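Local atomic coordinates of N-terminal acetyltransferase-like protein (PDB entry 5NNP), a protein that is probably the tetratricopeptide-repeat auxiliary subunit of an N-terminal acetyltransferase A complex, which transfers acetyl groups to protein N-termini. Residues E495-R499 against R500-A504; H706-V709 against L710-A714. One frame throughout, in Å; residues are numbered along the deposited sequence.

Interaction 1. Residues E495-R499 against R500-A504; sequences EAWQR and RGNTA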
loop_
_atom_site.group_PDB
_atom_site.type_symbol
_atom_site.label_atom_id
_atom_site.label_comp_id
_atom_site.label_asym_id
_atom_site.label_seq_id
_atom_site.Cartn_x
_atom_site.Cartn_y
_atom_site.Cartn_z
ATOM N N GLU A 495 -6.290 20.475 -5.504
ATOM C CA GLU A 495 -6.901 21.317 -4.495
ATOM C C GLU A 495 -6.524 22.781 -4.719
ATOM O O GLU A 495 -7.363 23.679 -4.575
ATOM C CB GLU A 495 -6.503 20.835 -3.096
ATOM C CG GLU A 495 -7.019 19.433 -2.792
ATOM C CD GLU A 495 -6.656 18.922 -1.409
ATOM O OE1 GLU A 495 -5.843 19.555 -0.706
ATOM O OE2 GLU A 495 -7.196 17.875 -1.016
ATOM N N ALA A 496 -5.276 23.016 -5.109
ATOM C CA ALA A 496 -4.823 24.365 -5.451
ATOM C C ALA A 496 -5.578 24.966 -6.649
ATOM O O ALA A 496 -6.047 26.108 -6.594
ATOM C CB ALA A 496 -3.340 24.351 -5.732
ATOM N N TRP A 497 -5.668 24.201 -7.735
ATOM C CA TRP A 497 -6.403 24.623 -8.923
ATOM C C TRP A 497 -7.873 24.877 -8.598
ATOM O O TRP A 497 -8.489 25.800 -9.139
ATOM C CB TRP A 497 -6.291 23.578 -10.040
ATOM C CG TRP A 497 -5.018 23.672 -10.813
ATOM C CD1 TRP A 497 -4.073 22.697 -10.961
ATOM C CD2 TRP A 497 -4.533 24.816 -11.534
ATOM N NE1 TRP A 497 -3.031 23.164 -11.734
ATOM C CE2 TRP A 497 -3.292 24.458 -12.097
ATOM C CE3 TRP A 497 -5.033 26.099 -11.765
ATOM C CZ2 TRP A 497 -2.542 25.344 -12.874
ATOM C CZ3 TRP A 497 -4.283 26.981 -12.537
ATOM C CH2 TRP A 497 -3.052 26.602 -13.079
ATOM N N GLN A 498 -8.435 24.048 -7.723
ATOM C CA GLN A 498 -9.816 24.228 -7.306
ATOM C C GLN A 498 -9.950 25.551 -6.574
ATOM O O GLN A 498 -10.894 26.288 -6.812
ATOM C CB GLN A 498 -10.276 23.072 -6.425
ATOM C CG GLN A 498 -11.742 23.081 -6.076
ATOM C CD GLN A 498 -12.179 21.767 -5.445
ATOM O OE1 GLN A 498 -11.613 20.702 -5.721
ATOM N NE2 GLN A 498 -13.178 21.837 -4.581
ATOM N N ARG A 499 -8.983 25.859 -5.713
ATOM C CA ARG A 499 -8.989 27.109 -4.959
ATOM C C ARG A 499 -8.892 28.333 -5.860
ATOM O O ARG A 499 -9.297 29.432 -5.473
ATOM C CB ARG A 499 -7.840 27.143 -3.950
ATOM C CG ARG A 499 -8.058 26.293 -2.718
ATOM C CD ARG A 499 -7.074 26.655 -1.621
ATOM N NE ARG A 499 -5.689 26.336 -1.968
ATOM C CZ ARG A 499 -5.136 25.135 -1.817
ATOM N NH1 ARG A 499 -5.857 24.134 -1.335
ATOM N NH2 ARG A 499 -3.866 24.935 -2.151
ATOM N N ARG A 500 -8.336 28.148 -7.050
ATOM C CA ARG A 500 -8.172 29.255 -7.979
ATOM C C ARG A 500 -9.370 29.359 -8.902
ATOM O O ARG A 500 -9.471 30.280 -9.717
ATOM C CB ARG A 500 -6.891 29.090 -8.786
ATOM C CG ARG A 500 -5.650 29.192 -7.947
ATOM C CD ARG A 500 -4.434 28.710 -8.712
ATOM N NE ARG A 500 -4.160 29.520 -9.894
ATOM C CZ ARG A 500 -3.003 29.503 -10.547
ATOM N NH1 ARG A 500 -2.019 28.723 -10.123
ATOM N NH2 ARG A 500 -2.820 30.265 -11.615
ATOM N N GLY A 501 -10.280 28.405 -8.769
ATOM C CA GLY A 501 -11.477 28.394 -9.589
ATOM C C GLY A 501 -11.366 27.567 -10.861
ATOM O O GLY A 501 -12.261 27.615 -11.691
ATOM N N ASN A 502 -10.284 26.807 -11.019
ATOM C CA ASN A 502 -10.069 26.045 -12.249
ATOM C C ASN A 502 -10.661 24.638 -12.159
ATOM O O ASN A 502 -9.931 23.646 -12.023
ATOM C CB ASN A 502 -8.573 25.963 -12.581
ATOM C CG ASN A 502 -8.311 25.644 -14.050
ATOM O OD1 ASN A 502 -9.078 24.922 -14.686
ATOM N ND2 ASN A 502 -7.222 26.182 -14.594
ATOM N N THR A 503 -11.987 24.563 -12.252
ATOM C CA THR A 503 -12.711 23.301 -12.115
ATOM C C THR A 503 -12.169 22.224 -13.050
ATOM O O THR A 503 -12.119 21.056 -12.689
ATOM C CB THR A 503 -14.218 23.506 -12.382
ATOM O OG1 THR A 503 -14.667 24.651 -11.652
ATOM C CG2 THR A 503 -15.032 22.307 -11.938
ATOM N N ALA A 504 -11.745 22.629 -14.242
ATOM C CA ALA A 504 -11.276 21.682 -15.245
ATOM C C ALA A 504 -10.035 20.924 -14.783
ATOM O O ALA A 504 -10.034 19.696 -14.789
ATOM C CB ALA A 504 -11.002 22.393 -16.560
#

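Interaction 2. Residues H706-V709 against L710-A714; sequences HPKV and LEQAA. Unlike the reference sequence in segment 706-709: K708 (reference Asn).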
loop_
_atom_site.group_PDB
_atom_site.type_symbol
_atom_site.label_atom_id
_atom_site.label_comp_id
_atom_site.label_asym_id
_atom_site.label_seq_id
_atom_site.Cartn_x
_atom_site.Cartn_y
_atom_site.Cartn_z
ATOM N N HIS A 706 -22.826 15.448 15.910
ATOM C CA HIS A 706 -22.134 16.192 14.867
ATOM C C HIS A 706 -23.067 17.224 14.241
ATOM O O HIS A 706 -24.186 16.896 13.850
ATOM C CB HIS A 706 -21.612 15.233 13.802
ATOM C CG HIS A 706 -20.748 15.880 12.762
ATOM N ND1 HIS A 706 -21.199 16.890 11.937
ATOM C CD2 HIS A 706 -19.467 15.638 12.399
ATOM C CE1 HIS A 706 -20.228 17.243 11.112
ATOM N NE2 HIS A 706 -19.169 16.499 11.373
ATOM N N PRO A 707 -22.607 18.481 14.147
ATOM C CA PRO A 707 -23.453 19.594 13.692
ATOM C C PRO A 707 -24.055 19.354 12.310
ATOM O O PRO A 707 -25.201 19.730 12.072
ATOM C CB PRO A 707 -22.484 20.782 13.662
ATOM C CG PRO A 707 -21.384 20.395 14.599
ATOM C CD PRO A 707 -21.235 18.915 14.456
ATOM N N LYS A 708 -23.293 18.727 11.416
ATOM C CA LYS A 708 -23.763 18.489 10.055
ATOM C C LYS A 708 -24.845 17.412 10.019
ATOM O O LYS A 708 -25.828 17.550 9.290
ATOM C CB LYS A 708 -22.598 18.097 9.136
ATOM C CG LYS A 708 -22.286 19.110 8.029
ATOM C CD LYS A 708 -23.495 19.361 7.124
ATOM C CE LYS A 708 -23.159 20.321 5.987
ATOM N NZ LYS A 708 -24.380 20.845 5.300
ATOM N N VAL A 709 -24.670 16.344 10.798
ATOM C CA VAL A 709 -25.645 15.252 10.776
ATOM C C VAL A 709 -26.957 15.744 11.379
ATOM O O VAL A 709 -28.030 15.256 11.039
ATOM C CB VAL A 709 -25.150 13.980 11.530
ATOM C CG1 VAL A 709 -23.769 13.544 11.031
ATOM C CG2 VAL A 709 -25.113 14.215 13.016
ATOM N N LEU A 710 -26.864 16.729 12.265
ATOM C CA LEU A 710 -28.051 17.312 12.881
ATOM C C LEU A 710 -28.791 18.176 11.874
ATOM O O LEU A 710 -30.023 18.141 11.780
ATOM C CB LEU A 710 -27.668 18.136 14.106
ATOM C CG LEU A 710 -27.148 17.307 15.277
ATOM C CD1 LEU A 710 -26.756 18.204 16.449
ATOM C CD2 LEU A 710 -28.198 16.271 15.689
ATOM N N GLU A 711 -28.014 18.946 11.120
ATOM C CA GLU A 711 -28.532 19.793 10.055
ATOM C C GLU A 711 -29.192 18.975 8.941
ATOM O O GLU A 711 -30.328 19.249 8.542
ATOM C CB GLU A 711 -27.403 20.645 9.484
ATOM C CG GLU A 711 -27.860 21.792 8.618
ATOM C CD GLU A 711 -26.700 22.508 7.973
ATOM O OE1 GLU A 711 -25.918 21.844 7.244
ATOM O OE2 GLU A 711 -26.565 23.732 8.208
ATOM N N GLN A 712 -28.476 17.970 8.450
ATOM C CA GLN A 712 -29.001 17.092 7.411
ATOM C C GLN A 712 -30.216 16.300 7.901
ATOM O O GLN A 712 -31.140 16.042 7.132
ATOM C CB GLN A 712 -27.907 16.141 6.912
ATOM C CG GLN A 712 -26.768 16.841 6.163
ATOM C CD GLN A 712 -25.590 15.920 5.884
ATOM O OE1 GLN A 712 -25.386 14.935 6.591
ATOM N NE2 GLN A 712 -24.805 16.238 4.851
ATOM N N ALA A 713 -30.221 15.924 9.179
ATOM C CA ALA A 713 -31.365 15.226 9.767
ATOM C C ALA A 713 -32.619 16.098 9.691
ATOM O O ALA A 713 -33.697 15.644 9.294
ATOM C CB ALA A 713 -31.069 14.837 11.212
ATOM N N ALA A 714 -32.461 17.363 10.061
ATOM C CA ALA A 714 -33.563 18.306 10.009
ATOM C C ALA A 714 -33.947 18.640 8.570
ATOM O O ALA A 714 -35.122 18.840 8.267
ATOM C CB ALA A 714 -33.203 19.574 10.774
#

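Interaction 1. Residues E495-R499 against R500-A504
W497 O takes the N-H of N502 in a 2.8 Å bond while Q498 O takes that of G501; these N-H groups turn back to the helix carbonyls and, with the positive phi of G501 (93°), make a Schellman motif ending helix 487-499. R500 N makes weak bonds to A496 O and W497 O.

The main side-chain contact is W497 with R500. The R500 chain bends at chi3 (63°), and this brings its guanidinium over one face of the indole. W497 CZ3 sits 3.5 Å from R500 CZ, over the centre of the guanidinium, and the two planes are 29° apart. R500 NH1 also forms a salt bridge with E459 and a hydrogen bond with N458 OD1. N502 reaches the same ring obliquely, with ND2 3.6 Å from W497 CE3 and its amide turned steeply against the indole.

N502 is also the N-cap of the next helix: its OD1 accepts from L505 N. The turn thus joins helix 487-499 to helix 503-523. W497 touches helix 458-465, while Q498 and T503 pack on L566 of helix 554-572.

Interaction 2. Residues H706-V709 against L710-A714
K708 and E711 meet one turn apart near the start of helix 707-723. K708 NZ donates to E711 OE1 at 2.7 Å, a salt bridge. The lysine chain bends at chi2 (-58°), and this swings its amine along the helix to the glutamate. E711 CG stands anti to the backbone N (chi1 -166°), and the chain then runs extended to the carboxylate. K708 differs from the reference sequence, which has Asn here. A second, long and weak ion pair links K708 NZ to E681.

H706 is the N-cap of the helix. Its ND1 accepts from K708 N at 2.8 Å, with the donor in the plane of the imidazole, at its edge. The ring so satisfies an N-H of the first turn, which has no preceding turn to bond to. The helical bonds follow at once: L710 N to H706 O, E711 N to P707 O, Q712 N to K708 O and A713 N to V709 O.

The side facing the neighbouring helices is the closely packed one. V709 and A713 are buried there, against A699 and L696 of helix 689-702. Q712 is buried too, on L696 and on F680 of helix 673-685. Its NE2 comes within 4.1 Å of K708 CD. That NE2 donates to E681 OE2 and to I677 O, so the amide ties this helix to helix 673-685. E711 and L710 lie on the exposed side, where L710 CG is 4.3 Å from V709 CG2.

In the fold
The two interactions come in series along the chain, 495-504 first and 706-714 later. Their centres are 28 Å apart and their nearest atoms about 15 Å apart, so they do not touch. They share no helix. Interaction 1 is a helix end and the start of the next helix, between helices 487-499 and 503-523. Interaction 2 is a helix start alone, at helix 707-723, which packs on helices 673-685 and 689-702. Their centres lie about 26 and 32 Å from the centre of the chain, in an all-helical fold of consecutive packed helices. Both are local helix-end contacts in this array, and no other protein chain of the assembly touches either.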